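Local coordinates for protein NADPH-flavin oxidoreductase (Vibrio harveyi, PDB 1BKJ) that catalyses the NADPH-dependent reduction of FMN to FMNH2 as a homodimeric flavoprotein, supplying reduced flavin to luciferase for bioluminescence, at residues V20-E25 with A73-V78; Q28-A33 with L117-M122; V46-V51 with L77-D82; L132-A137 with R225-P230. All blocks are in the same frame, centred on the assembly; numbering follows the deposited sequence.

Contact 1. Residues V20-E25 with A73-V78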
loop_
_atom_site.group_PDB
_atom_site.type_symbol
_atom_site.label_atom_id
_atom_site.label_comp_id
_atom_site.label_asym_id
_atom_site.label_seq_id
_atom_site.Cartn_x
_atom_site.Cartn_y
_atom_site.Cartn_z
ATOM N N VAL A 20 11.257 -3.839 26.528
ATOM C CA VAL A 20 11.577 -2.405 26.556
ATOM C C VAL A 20 10.521 -1.618 25.736
ATOM O O VAL A 20 10.289 -1.915 24.567
ATOM C CB VAL A 20 13.020 -2.130 26.034
ATOM C CG1 VAL A 20 13.380 -0.645 26.182
ATOM C CG2 VAL A 20 14.034 -2.987 26.781
ATOM N N PRO A 21 9.830 -0.647 26.367
ATOM C CA PRO A 21 8.822 0.105 25.608
ATOM C C PRO A 21 9.367 1.126 24.606
ATOM O O PRO A 21 10.563 1.445 24.604
ATOM C CB PRO A 21 7.989 0.766 26.710
ATOM C CG PRO A 21 8.959 0.962 27.823
ATOM C CD PRO A 21 9.770 -0.311 27.806
ATOM N N ILE A 22 8.489 1.561 23.709
ATOM C CA ILE A 22 8.807 2.578 22.711
ATOM C C ILE A 22 8.397 3.871 23.429
ATOM O O ILE A 22 7.363 3.905 24.114
ATOM C CB ILE A 22 7.989 2.321 21.387
ATOM C CG1 ILE A 22 8.610 1.128 20.647
ATOM C CG2 ILE A 22 7.927 3.575 20.476
ATOM C CD1 ILE A 22 7.796 0.587 19.508
ATOM N N THR A 23 9.248 4.893 23.344
ATOM C CA THR A 23 8.963 6.170 24.002
ATOM C C THR A 23 7.834 6.934 23.301
ATOM O O THR A 23 7.521 6.656 22.143
ATOM C CB THR A 23 10.214 7.088 24.098
ATOM O OG1 THR A 23 10.579 7.565 22.796
ATOM C CG2 THR A 23 11.395 6.352 24.722
ATOM N N ASP A 24 7.229 7.886 24.014
ATOM C CA ASP A 24 6.151 8.709 23.467
ATOM C C ASP A 24 6.637 9.533 22.270
ATOM O O ASP A 24 5.909 9.667 21.292
ATOM C CB ASP A 24 5.561 9.641 24.539
ATOM C CG ASP A 24 4.694 8.910 25.557
ATOM O OD1 ASP A 24 4.188 7.792 25.289
ATOM O OD2 ASP A 24 4.495 9.491 26.647
ATOM N N GLU A 25 7.884 10.019 22.336
ATOM C CA GLU A 25 8.493 10.809 21.257
ATOM C C GLU A 25 8.690 9.965 20.000
ATOM O O GLU A 25 8.429 10.443 18.888
ATOM C CB GLU A 25 9.846 11.392 21.687
ATOM N N ALA A 73 4.745 -7.526 21.524
ATOM C CA ALA A 73 5.231 -6.286 20.897
ATOM C C ALA A 73 4.979 -5.078 21.808
ATOM O O ALA A 73 3.990 -5.060 22.551
ATOM C CB ALA A 73 4.524 -6.066 19.568
ATOM N N ALA A 74 5.885 -4.095 21.766
ATOM C CA ALA A 74 5.754 -2.867 22.557
ATOM C C ALA A 74 4.535 -2.065 22.080
ATOM O O ALA A 74 3.817 -1.492 22.892
ATOM C CB ALA A 74 7.032 -2.031 22.461
ATOM N N GLU A 75 4.298 -2.059 20.766
ATOM C CA GLU A 75 3.154 -1.368 20.156
ATOM C C GLU A 75 2.456 -2.228 19.083
ATOM O O GLU A 75 3.122 -2.925 18.317
ATOM C CB GLU A 75 3.582 -0.035 19.498
ATOM C CG GLU A 75 4.010 1.108 20.441
ATOM C CD GLU A 75 2.918 1.568 21.395
ATOM O OE1 GLU A 75 1.764 1.754 20.950
ATOM O OE2 GLU A 75 3.221 1.764 22.593
ATOM N N PHE A 76 1.124 -2.204 19.059
ATOM C CA PHE A 76 0.368 -2.913 18.036
ATOM C C PHE A 76 -0.628 -1.933 17.425
ATOM O O PHE A 76 -1.537 -1.455 18.105
ATOM C CB PHE A 76 -0.344 -4.160 18.572
ATOM C CG PHE A 76 -0.958 -5.028 17.489
ATOM C CD1 PHE A 76 -0.136 -5.709 16.561
ATOM C CD2 PHE A 76 -2.362 -5.132 17.357
ATOM C CE1 PHE A 76 -0.694 -6.478 15.508
ATOM C CE2 PHE A 76 -2.938 -5.904 16.302
ATOM C CZ PHE A 76 -2.095 -6.574 15.380
ATOM N N LEU A 77 -0.427 -1.649 16.136
ATOM C CA LEU A 77 -1.252 -0.721 15.353
ATOM C C LEU A 77 -2.107 -1.483 14.338
ATOM O O LEU A 77 -1.601 -2.378 13.664
ATOM C CB LEU A 77 -0.352 0.253 14.590
ATOM C CG LEU A 77 0.735 1.045 15.313
ATOM C CD1 LEU A 77 1.483 1.873 14.295
ATOM C CD2 LEU A 77 0.136 1.931 16.413
ATOM N N VAL A 78 -3.400 -1.154 14.249
ATOM C CA VAL A 78 -4.306 -1.807 13.304
ATOM C C VAL A 78 -4.727 -0.769 12.259
ATOM O O VAL A 78 -5.286 0.271 12.607
ATOM C CB VAL A 78 -5.563 -2.401 14.002
ATOM C CG1 VAL A 78 -6.377 -3.239 13.020
ATOM C CG2 VAL A 78 -5.182 -3.261 15.208
HETATM O O HOH W 1 5.558 0.940 24.152
HETATM O O HOH W 2 4.763 4.277 22.923
#

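Contact 2. Residues Q28-A33 with L117-M122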
loop_
_atom_site.group_PDB
_atom_site.type_symbol
_atom_site.label_atom_id
_atom_site.label_comp_id
_atom_site.label_asym_id
_atom_site.label_seq_id
_atom_site.Cartn_x
_atom_site.Cartn_y
_atom_site.Cartn_z
ATOM N N GLN A 28 5.149 9.147 18.494
ATOM C CA GLN A 28 4.585 10.344 17.869
ATOM C C GLN A 28 5.268 10.600 16.522
ATOM O O GLN A 28 4.605 10.971 15.567
ATOM C CB GLN A 28 4.694 11.554 18.805
ATOM N N THR A 29 6.558 10.275 16.432
ATOM C CA THR A 29 7.338 10.423 15.204
ATOM C C THR A 29 6.956 9.357 14.144
ATOM O O THR A 29 6.867 9.674 12.948
ATOM C CB THR A 29 8.840 10.411 15.539
ATOM O OG1 THR A 29 9.143 11.575 16.324
ATOM C CG2 THR A 29 9.702 10.425 14.294
ATOM N N ILE A 30 6.680 8.125 14.591
ATOM C CA ILE A 30 6.268 7.022 13.709
ATOM C C ILE A 30 4.921 7.357 13.047
ATOM O O ILE A 30 4.763 7.164 11.845
ATOM C CB ILE A 30 6.209 5.680 14.492
ATOM C CG1 ILE A 30 7.637 5.207 14.778
ATOM C CG2 ILE A 30 5.455 4.579 13.717
ATOM C CD1 ILE A 30 7.756 4.236 15.937
ATOM N N ILE A 31 3.999 7.905 13.841
ATOM C CA ILE A 31 2.666 8.313 13.379
ATOM C C ILE A 31 2.803 9.516 12.426
ATOM O O ILE A 31 2.172 9.520 11.373
ATOM C CB ILE A 31 1.683 8.619 14.591
ATOM C CG1 ILE A 31 1.393 7.345 15.409
ATOM C CG2 ILE A 31 0.376 9.300 14.126
ATOM C CD1 ILE A 31 0.785 6.190 14.645
ATOM N N GLN A 32 3.651 10.497 12.765
ATOM C CA GLN A 32 3.865 11.661 11.892
ATOM C C GLN A 32 4.454 11.243 10.540
ATOM O O GLN A 32 4.073 11.788 9.507
ATOM C CB GLN A 32 4.769 12.726 12.534
ATOM C CG GLN A 32 4.129 13.591 13.640
ATOM C CD GLN A 32 2.728 14.140 13.309
ATOM O OE1 GLN A 32 1.795 14.004 14.115
ATOM N NE2 GLN A 32 2.576 14.760 12.129
ATOM N N ALA A 33 5.349 10.251 10.562
ATOM C CA ALA A 33 5.964 9.708 9.355
ATOM C C ALA A 33 4.881 9.061 8.482
ATOM O O ALA A 33 4.871 9.238 7.260
ATOM C CB ALA A 33 7.018 8.696 9.716
ATOM N N LEU A 117 9.179 2.031 8.165
ATOM C CA LEU A 117 10.499 2.573 7.823
ATOM C C LEU A 117 11.021 3.553 8.879
ATOM O O LEU A 117 12.195 3.493 9.257
ATOM C CB LEU A 117 10.500 3.224 6.442
ATOM C CG LEU A 117 10.518 2.276 5.247
ATOM C CD1 LEU A 117 10.469 3.096 3.983
ATOM C CD2 LEU A 117 11.758 1.389 5.252
ATOM N N ALA A 118 10.135 4.398 9.404
ATOM C CA ALA A 118 10.495 5.343 10.463
ATOM C C ALA A 118 10.966 4.534 11.682
ATOM O O ALA A 118 12.046 4.783 12.207
ATOM C CB ALA A 118 9.307 6.200 10.842
ATOM N N ALA A 119 10.213 3.489 12.032
ATOM C CA ALA A 119 10.557 2.621 13.164
ATOM C C ALA A 119 11.908 1.918 12.975
ATOM O O ALA A 119 12.759 1.995 13.847
ATOM C CB ALA A 119 9.447 1.599 13.422
ATOM N N GLU A 120 12.122 1.324 11.802
ATOM C CA GLU A 120 13.367 0.624 11.470
ATOM C C GLU A 120 14.597 1.542 11.488
ATOM O O GLU A 120 15.662 1.129 11.938
ATOM C CB GLU A 120 13.239 -0.097 10.121
ATOM C CG GLU A 120 12.285 -1.296 10.177
ATOM C CD GLU A 120 12.021 -1.971 8.830
ATOM O OE1 GLU A 120 12.207 -1.351 7.752
ATOM O OE2 GLU A 120 11.586 -3.137 8.854
ATOM N N SER A 121 14.412 2.803 11.093
ATOM C CA SER A 121 15.496 3.782 11.082
ATOM C C SER A 121 15.964 4.171 12.482
ATOM O O SER A 121 17.080 4.673 12.643
ATOM C CB SER A 121 15.076 5.029 10.322
ATOM O OG SER A 121 14.198 5.851 11.067
ATOM N N MET A 122 15.098 3.926 13.473
ATOM C CA MET A 122 15.355 4.206 14.891
ATOM C C MET A 122 15.904 2.977 15.606
ATOM O O MET A 122 16.110 2.994 16.817
ATOM C CB MET A 122 14.068 4.652 15.591
ATOM C CG MET A 122 13.482 5.949 15.066
ATOM S SD MET A 122 11.834 6.317 15.745
ATOM C CE MET A 122 12.105 7.998 16.170
#

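Contact 3. Residues V46-V51 with L77-D82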
loop_
_atom_site.group_PDB
_atom_site.type_symbol
_atom_site.label_atom_id
_atom_site.label_comp_id
_atom_site.label_asym_id
_atom_site.label_seq_id
_atom_site.Cartn_x
_atom_site.Cartn_y
_atom_site.Cartn_z
ATOM N N VAL A 46 -7.466 6.503 5.767
ATOM C CA VAL A 46 -6.883 5.528 6.684
ATOM C C VAL A 46 -7.048 5.931 8.151
ATOM O O VAL A 46 -6.927 7.109 8.511
ATOM C CB VAL A 46 -5.370 5.306 6.378
ATOM C CG1 VAL A 46 -4.800 4.141 7.204
ATOM C CG2 VAL A 46 -5.156 5.056 4.879
ATOM N N SER A 47 -7.415 4.943 8.966
ATOM C CA SER A 47 -7.531 5.116 10.408
ATOM C C SER A 47 -6.651 4.060 11.050
ATOM O O SER A 47 -6.529 2.935 10.534
ATOM C CB SER A 47 -8.966 4.966 10.904
ATOM O OG SER A 47 -9.614 6.217 10.849
ATOM N N ILE A 48 -5.983 4.451 12.133
ATOM C CA ILE A 48 -5.109 3.551 12.878
ATOM C C ILE A 48 -5.706 3.347 14.262
ATOM O O ILE A 48 -6.153 4.305 14.884
ATOM C CB ILE A 48 -3.666 4.130 13.044
ATOM C CG1 ILE A 48 -3.029 4.402 11.671
ATOM C CG2 ILE A 48 -2.770 3.159 13.884
ATOM C CD1 ILE A 48 -1.682 5.104 11.726
ATOM N N VAL A 49 -5.806 2.096 14.696
ATOM C CA VAL A 49 -6.282 1.811 16.045
ATOM C C VAL A 49 -5.066 1.297 16.817
ATOM O O VAL A 49 -4.485 0.269 16.455
ATOM C CB VAL A 49 -7.450 0.777 16.113
ATOM C CG1 VAL A 49 -7.885 0.588 17.549
ATOM C CG2 VAL A 49 -8.650 1.234 15.290
ATOM N N ARG A 50 -4.621 2.087 17.797
ATOM C CA ARG A 50 -3.493 1.728 18.665
ATOM C C ARG A 50 -4.090 0.893 19.814
ATOM O O ARG A 50 -4.981 1.365 20.538
ATOM C CB ARG A 50 -2.812 2.986 19.225
ATOM C CG ARG A 50 -1.606 2.684 20.092
ATOM C CD ARG A 50 -1.186 3.883 20.902
ATOM N NE ARG A 50 -0.091 3.549 21.808
ATOM C CZ ARG A 50 0.129 4.129 22.985
ATOM N NH1 ARG A 50 -0.674 5.082 23.426
ATOM N NH2 ARG A 50 1.167 3.756 23.716
ATOM N N VAL A 51 -3.627 -0.350 19.952
ATOM C CA VAL A 51 -4.144 -1.240 20.985
ATOM C C VAL A 51 -3.200 -1.367 22.181
ATOM O O VAL A 51 -2.148 -2.010 22.089
ATOM C CB VAL A 51 -4.525 -2.630 20.382
ATOM C CG1 VAL A 51 -5.197 -3.512 21.427
ATOM C CG2 VAL A 51 -5.483 -2.448 19.212
ATOM N N LEU A 77 -0.427 -1.649 16.136
ATOM C CA LEU A 77 -1.252 -0.721 15.353
ATOM C C LEU A 77 -2.107 -1.483 14.338
ATOM O O LEU A 77 -1.601 -2.378 13.664
ATOM C CB LEU A 77 -0.352 0.253 14.590
ATOM C CG LEU A 77 0.735 1.045 15.313
ATOM C CD1 LEU A 77 1.483 1.873 14.295
ATOM C CD2 LEU A 77 0.136 1.931 16.413
ATOM N N VAL A 78 -3.400 -1.154 14.249
ATOM C CA VAL A 78 -4.306 -1.807 13.304
ATOM C C VAL A 78 -4.727 -0.769 12.259
ATOM O O VAL A 78 -5.286 0.271 12.607
ATOM C CB VAL A 78 -5.563 -2.401 14.002
ATOM C CG1 VAL A 78 -6.377 -3.239 13.020
ATOM C CG2 VAL A 78 -5.182 -3.261 15.208
ATOM N N PHE A 79 -4.441 -1.063 10.987
ATOM C CA PHE A 79 -4.755 -0.169 9.874
ATOM C C PHE A 79 -6.086 -0.508 9.281
ATOM O O PHE A 79 -6.329 -1.650 8.891
ATOM C CB PHE A 79 -3.662 -0.229 8.821
ATOM C CG PHE A 79 -2.393 0.431 9.248
ATOM C CD1 PHE A 79 -1.514 -0.205 10.151
ATOM C CD2 PHE A 79 -2.095 1.727 8.801
ATOM C CE1 PHE A 79 -0.346 0.456 10.616
ATOM C CE2 PHE A 79 -0.941 2.400 9.250
ATOM C CZ PHE A 79 -0.059 1.764 10.165
ATOM N N CYS A 80 -6.929 0.512 9.187
ATOM C CA CYS A 80 -8.289 0.364 8.706
ATOM C C CYS A 80 -8.688 1.347 7.619
ATOM O O CYS A 80 -8.255 2.505 7.630
ATOM C CB CYS A 80 -9.278 0.592 9.872
ATOM S SG CYS A 80 -9.004 -0.348 11.384
ATOM N N ILE A 81 -9.566 0.882 6.720
ATOM C CA ILE A 81 -10.163 1.730 5.668
ATOM C C ILE A 81 -11.219 2.522 6.454
ATOM O O ILE A 81 -11.914 1.950 7.303
ATOM C CB ILE A 81 -10.917 0.910 4.561
ATOM C CG1 ILE A 81 -9.946 0.020 3.786
ATOM C CG2 ILE A 81 -11.653 1.868 3.606
ATOM C CD1 ILE A 81 -10.595 -0.937 2.821
ATOM N N ASP A 82 -11.320 3.823 6.200
ATOM C CA ASP A 82 -12.281 4.646 6.916
ATOM C C ASP A 82 -12.966 5.702 6.048
ATOM O O ASP A 82 -12.365 6.718 5.701
ATOM C CB ASP A 82 -11.578 5.327 8.103
ATOM C CG ASP A 82 -12.544 6.004 9.083
ATOM O OD1 ASP A 82 -13.744 6.169 8.790
ATOM O OD2 ASP A 82 -12.086 6.404 10.167
#

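Contact 4. Residues L132-A137 with R225-P230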
loop_
_atom_site.group_PDB
_atom_site.type_symbol
_atom_site.label_atom_id
_atom_site.label_comp_id
_atom_site.label_asym_id
_atom_site.label_seq_id
_atom_site.Cartn_x
_atom_site.Cartn_y
_atom_site.Cartn_z
ATOM N N LEU A 132 -5.103 -11.167 10.774
ATOM C CA LEU A 132 -6.330 -10.640 11.374
ATOM C C LEU A 132 -7.550 -10.791 10.471
ATOM O O LEU A 132 -8.676 -10.912 10.963
ATOM C CB LEU A 132 -6.165 -9.148 11.707
ATOM C CG LEU A 132 -5.250 -8.748 12.869
ATOM C CD1 LEU A 132 -5.244 -7.224 13.014
ATOM C CD2 LEU A 132 -5.723 -9.414 14.154
ATOM N N ARG A 133 -7.314 -10.810 9.156
ATOM C CA ARG A 133 -8.387 -10.937 8.145
ATOM C C ARG A 133 -9.111 -12.288 8.140
ATOM O O ARG A 133 -10.271 -12.371 7.722
ATOM C CB ARG A 133 -7.885 -10.595 6.732
ATOM C CG ARG A 133 -7.591 -9.107 6.530
ATOM C CD ARG A 133 -7.556 -8.703 5.045
ATOM N NE ARG A 133 -6.636 -9.505 4.248
ATOM C CZ ARG A 133 -5.321 -9.322 4.161
ATOM N NH1 ARG A 133 -4.710 -8.344 4.824
ATOM N NH2 ARG A 133 -4.600 -10.155 3.430
ATOM N N ASN A 134 -8.461 -13.319 8.683
ATOM C CA ASN A 134 -9.075 -14.645 8.763
ATOM C C ASN A 134 -10.211 -14.688 9.824
ATOM O O ASN A 134 -11.104 -15.534 9.765
ATOM C CB ASN A 134 -8.004 -15.725 8.982
ATOM C CG ASN A 134 -8.460 -17.096 8.506
ATOM O OD1 ASN A 134 -8.990 -17.238 7.393
ATOM N ND2 ASN A 134 -8.312 -18.104 9.364
ATOM N N SER A 135 -10.196 -13.709 10.731
ATOM C CA SER A 135 -11.202 -13.526 11.786
ATOM C C SER A 135 -11.669 -12.061 11.716
ATOM O O SER A 135 -11.884 -11.417 12.746
ATOM C CB SER A 135 -10.584 -13.800 13.158
ATOM O OG SER A 135 -10.327 -15.181 13.344
ATOM N N ALA A 136 -11.863 -11.560 10.491
ATOM C CA ALA A 136 -12.256 -10.166 10.223
ATOM C C ALA A 136 -13.448 -9.594 10.994
ATOM O O ALA A 136 -13.295 -8.577 11.661
ATOM C CB ALA A 136 -12.431 -9.947 8.733
ATOM N N ALA A 137 -14.594 -10.279 10.959
ATOM C CA ALA A 137 -15.814 -9.844 11.658
ATOM C C ALA A 137 -15.633 -9.749 13.185
ATOM O O ALA A 137 -16.115 -8.802 13.815
ATOM C CB ALA A 137 -16.979 -10.766 11.316
ATOM N N ARG A 225 -9.478 -17.312 1.960
ATOM C CA ARG A 225 -10.383 -16.551 2.840
ATOM C C ARG A 225 -11.707 -16.121 2.156
ATOM O O ARG A 225 -11.944 -14.933 1.937
ATOM C CB ARG A 225 -9.622 -15.343 3.421
ATOM C CG ARG A 225 -8.409 -15.751 4.252
ATOM C CD ARG A 225 -7.638 -14.578 4.832
ATOM N NE ARG A 225 -6.457 -15.054 5.550
ATOM C CZ ARG A 225 -5.347 -14.356 5.778
ATOM N NH1 ARG A 225 -5.227 -13.105 5.352
ATOM N NH2 ARG A 225 -4.333 -14.933 6.408
ATOM N N PRO A 226 -12.578 -17.094 1.799
ATOM C CA PRO A 226 -13.860 -16.808 1.129
ATOM C C PRO A 226 -14.875 -15.868 1.807
ATOM O O PRO A 226 -15.770 -15.346 1.133
ATOM C CB PRO A 226 -14.430 -18.207 0.888
ATOM C CG PRO A 226 -13.897 -18.982 2.028
ATOM C CD PRO A 226 -12.464 -18.535 2.088
ATOM N N HIS A 227 -14.707 -15.631 3.110
ATOM C CA HIS A 227 -15.578 -14.746 3.898
ATOM C C HIS A 227 -15.284 -13.238 3.740
ATOM O O HIS A 227 -16.024 -12.410 4.281
ATOM C CB HIS A 227 -15.461 -15.100 5.388
ATOM C CG HIS A 227 -14.069 -14.958 5.927
ATOM N ND1 HIS A 227 -13.130 -15.957 5.817
ATOM C CD2 HIS A 227 -13.434 -13.905 6.498
ATOM C CE1 HIS A 227 -11.974 -15.527 6.291
ATOM N NE2 HIS A 227 -12.133 -14.281 6.708
ATOM N N ILE A 228 -14.195 -12.899 3.053
ATOM C CA ILE A 228 -13.757 -11.513 2.873
ATOM C C ILE A 228 -14.712 -10.568 2.133
ATOM O O ILE A 228 -14.937 -9.454 2.633
ATOM C CB ILE A 228 -12.255 -11.457 2.368
ATOM C CG1 ILE A 228 -11.313 -11.833 3.521
ATOM C CG2 ILE A 228 -11.863 -10.080 1.756
ATOM C CD1 ILE A 228 -11.329 -10.884 4.721
ATOM N N LEU A 229 -15.268 -10.988 0.984
ATOM C CA LEU A 229 -16.236 -10.145 0.255
ATOM C C LEU A 229 -17.524 -9.963 1.094
ATOM O O LEU A 229 -17.998 -8.836 1.191
ATOM C CB LEU A 229 -16.511 -10.617 -1.191
ATOM C CG LEU A 229 -17.370 -9.717 -2.099
ATOM C CD1 LEU A 229 -16.706 -8.364 -2.346
ATOM C CD2 LEU A 229 -17.616 -10.419 -3.411
ATOM N N PRO A 230 -18.094 -11.046 1.714
ATOM C CA PRO A 230 -19.297 -10.823 2.530
ATOM C C PRO A 230 -18.995 -9.890 3.734
ATOM O O PRO A 230 -19.839 -9.080 4.120
ATOM C CB PRO A 230 -19.658 -12.232 3.000
ATOM C CG PRO A 230 -19.303 -13.046 1.857
ATOM C CD PRO A 230 -17.965 -12.496 1.437
#

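Contact 1. Residues V20-E25 with A73-V78
Ile22 lays the outer end of its long branch over the start of strand 75-82. Its CD1 reaches CG of Glu75 at 3.9 Å, and its CG1 lies 4.0 Å from CB of Ala74. The branch gets there with CG1 anti to the carbonyl carbon (chi1 -75°) and CD1 extended beyond it (chi2 169°). Ala74 CB also has the carbonyl O of Val20 3.9 Å away and the CA of Pro21 close by. No direct hydrogen bond joins 20-25 to 73-78; the polar link is made by two waters. One accepts from Ile22 N at 3.0 Å and is placed to donate to Glu75 OE2, though it has more acceptors in reach than protons. The other donates both to Ile22 O, at 2.9 Å, and to the same OE2, at 3.0 Å. The bend of the Glu75 chain at chi2 (-61°) accompanies this double use: CG packs against Ile22 while the carboxylate faces the waters and, through OE1, forms a salt bridge with Arg50 NE. Ala74 and Glu75 both face Leu157 and form a classic beta bulge, and Leu157 also packs on Ile22. At the far end of 20-25, Thr23 N-caps helix 24-35. The geometry thus joins this lead-in to the start of strand 75-82 by a small apolar patch and a hydrated carboxylate, whose negative charge is probably stabilised by Arg50.

Contact 2. Residues Q28-A33 with L117-M122
Ile30 and Met122 reach across by their torsions: Ile30 has CG1 anti to its carbonyl carbon and CD1 extended (chi2 158°), whereas the Met122 chain runs out straight to SD (chi2 171°) and bends only at its last torsion. Ile30 CD1 thereby comes to 4.0 Å from CB of Ala119. The bend brings Met122 CE to 3.9 Å from CG2 of Thr29, with the two side chains crossing obliquely, and SD of the same methionine lies 4.4 Å from Ile30 CG1. Beyond Ile30, at the end away from Met122, the helices meet through alanines: Ala33 CB and Ala118 CB are 3.6 Å apart, a close methyl-to-methyl contact. The nearest backbone positions are Ile30 and Ala118, whose CA atoms stand 5.6 Å apart. No hydrogen bond joins the two segments, though just outside them Asn114 ND2 of helix 98-121 donates to Ala33 O. Thr29 turns its methyl to Met122 and gives its hydroxyl to Glu25 O, one turn back in its own helix; Ser121 OG likewise bonds Ala118 O at 2.7 Å, within its own segment. Leu157 and Leu124 touch both Ile30 and Ala119, extending the apolar cluster toward the sheet, while Ile5 of the second subunit packs on Thr29. With axes 9.1 Å apart at closest approach and N-to-C directions 140° apart, this is a roughly antiparallel helix pair with alanines at its closest point, joining helix 24-35 to the long helix 98-121 beside the sheet of this nitroreductase-family fold.

Contact 3. Residues V46-V51 with L77-D82
Leu77 opens the strand by packing its CB 3.8 Å from CG2 of Ile48, while its CD2 touches Arg50 CG, the two side chains crossing on one face of the sheet. Val78 follows on the other face and forms a hydrogen-bonded pair with Val49: each backbone N donates to the other's O at 2.8 Å. Val78 CG2 also meets Val51 CG2, at 4.1 Å. Phe79 returns to the Leu77 face and lies side by side with Ile48, pointing the same way. Ile48 CG1 makes an off-centre CH-pi contact, 4.2 Å from the ring centroid, and Val46 CG1 approaches the ring edge at CD2. Cys80 pairs with Ser47 through two backbone bonds, the one from Ser47 N being nearly straight (169°). After Ile81, Asp82 uses the anti lone pair of OD2 to accept from Ser47 OG at 2.6 Å; the same OD2 accepts from Tyr181 OH of the second subunit. Five consecutive bridges thus define a regular antiparallel ladder. Strand 46-50 is outermost within its chain, but Ile48, Val49 and Arg50 pair in parallel with a strand of the second subunit, so the sheet runs on across the dimer interface. Strand 149-158 flanks strand 75-82 on its other edge, while helix 98-121 packs on Val46 and Phe79, and Leu143 on Val49 and Val78.

Contact 4. Residues L132-A137 with R225-P230
His227 and Ile228 pack against the Arg133 backbone in the tight part of this contact, and the side chains of Asn134 and Arg225 meet at its more exposed margin. His227 NE2 donates to Arg133 O at 2.9 Å with a nearly straight N-H...O angle of 169°. The acceptor lies in the ring plane, and the donor lies in the carbonyl plane, on a lone pair. With CG between the backbone N and the carbonyl carbon (chi1 60°), the His227 ring is carried toward Arg133, and its NE2 ends at that carbonyl. Beside this bond Ile228 CD1 comes to 3.5 Å from the same carbonyl oxygen and to 4.3 Å from Ala136 CB, a hydrophobic flank to a gripped oxygen. On the margin, Asn134 OD1 lies 3.5 Å from Arg225 CG, a contact with the aliphatic part of that extended side chain, which it crosses at about a right angle. The backbone N of Asn134 sits over one face of the Arg225 guanidinium, toward its rim. Away from this margin, Arg133 NH2 and Arg225 NH1 approach to 3.6 Å, with guanidinium planes 63° apart, under cover of the second subunit. Its Glu99 bridges both arginines, OE1 to Arg133 NE and OE2 to Arg225 NH1, which probably offsets their repulsion. A type I turn from Arg225 to Ile228 leads into helix 228-234, and the His227 bond and the Ile228-Ala136 contact hold it beside the start of helix 136-142; Arg133 NH1 also bonds Leu152 O of strand 149-158, and Leu132 packs on Phe76 and Val78 of strand 75-82.

From the N terminus, 20-25 leads into helix 24-35, so contacts 1 and 2 begin on adjoining segments. Contact 1 closes at 73-78 and contact 2 later at 117-122, so the two cross along the chain. Contact 3 starts at 46-51 and ends on 77-82, sharing Leu77 and Val78 with contact 1 and lying wholly within the span of contact 2; the Glu75-Arg50 salt bridge joins contacts 1 and 3. Packing of Ile31 on Ile48 ties contact 2 to contact 3. Contact 4 follows all three in series, fastening the C-terminal part to 132-137, and Leu132 reaches back to strand 75-82. Contacts 2, 3 and 4 also touch the second subunit.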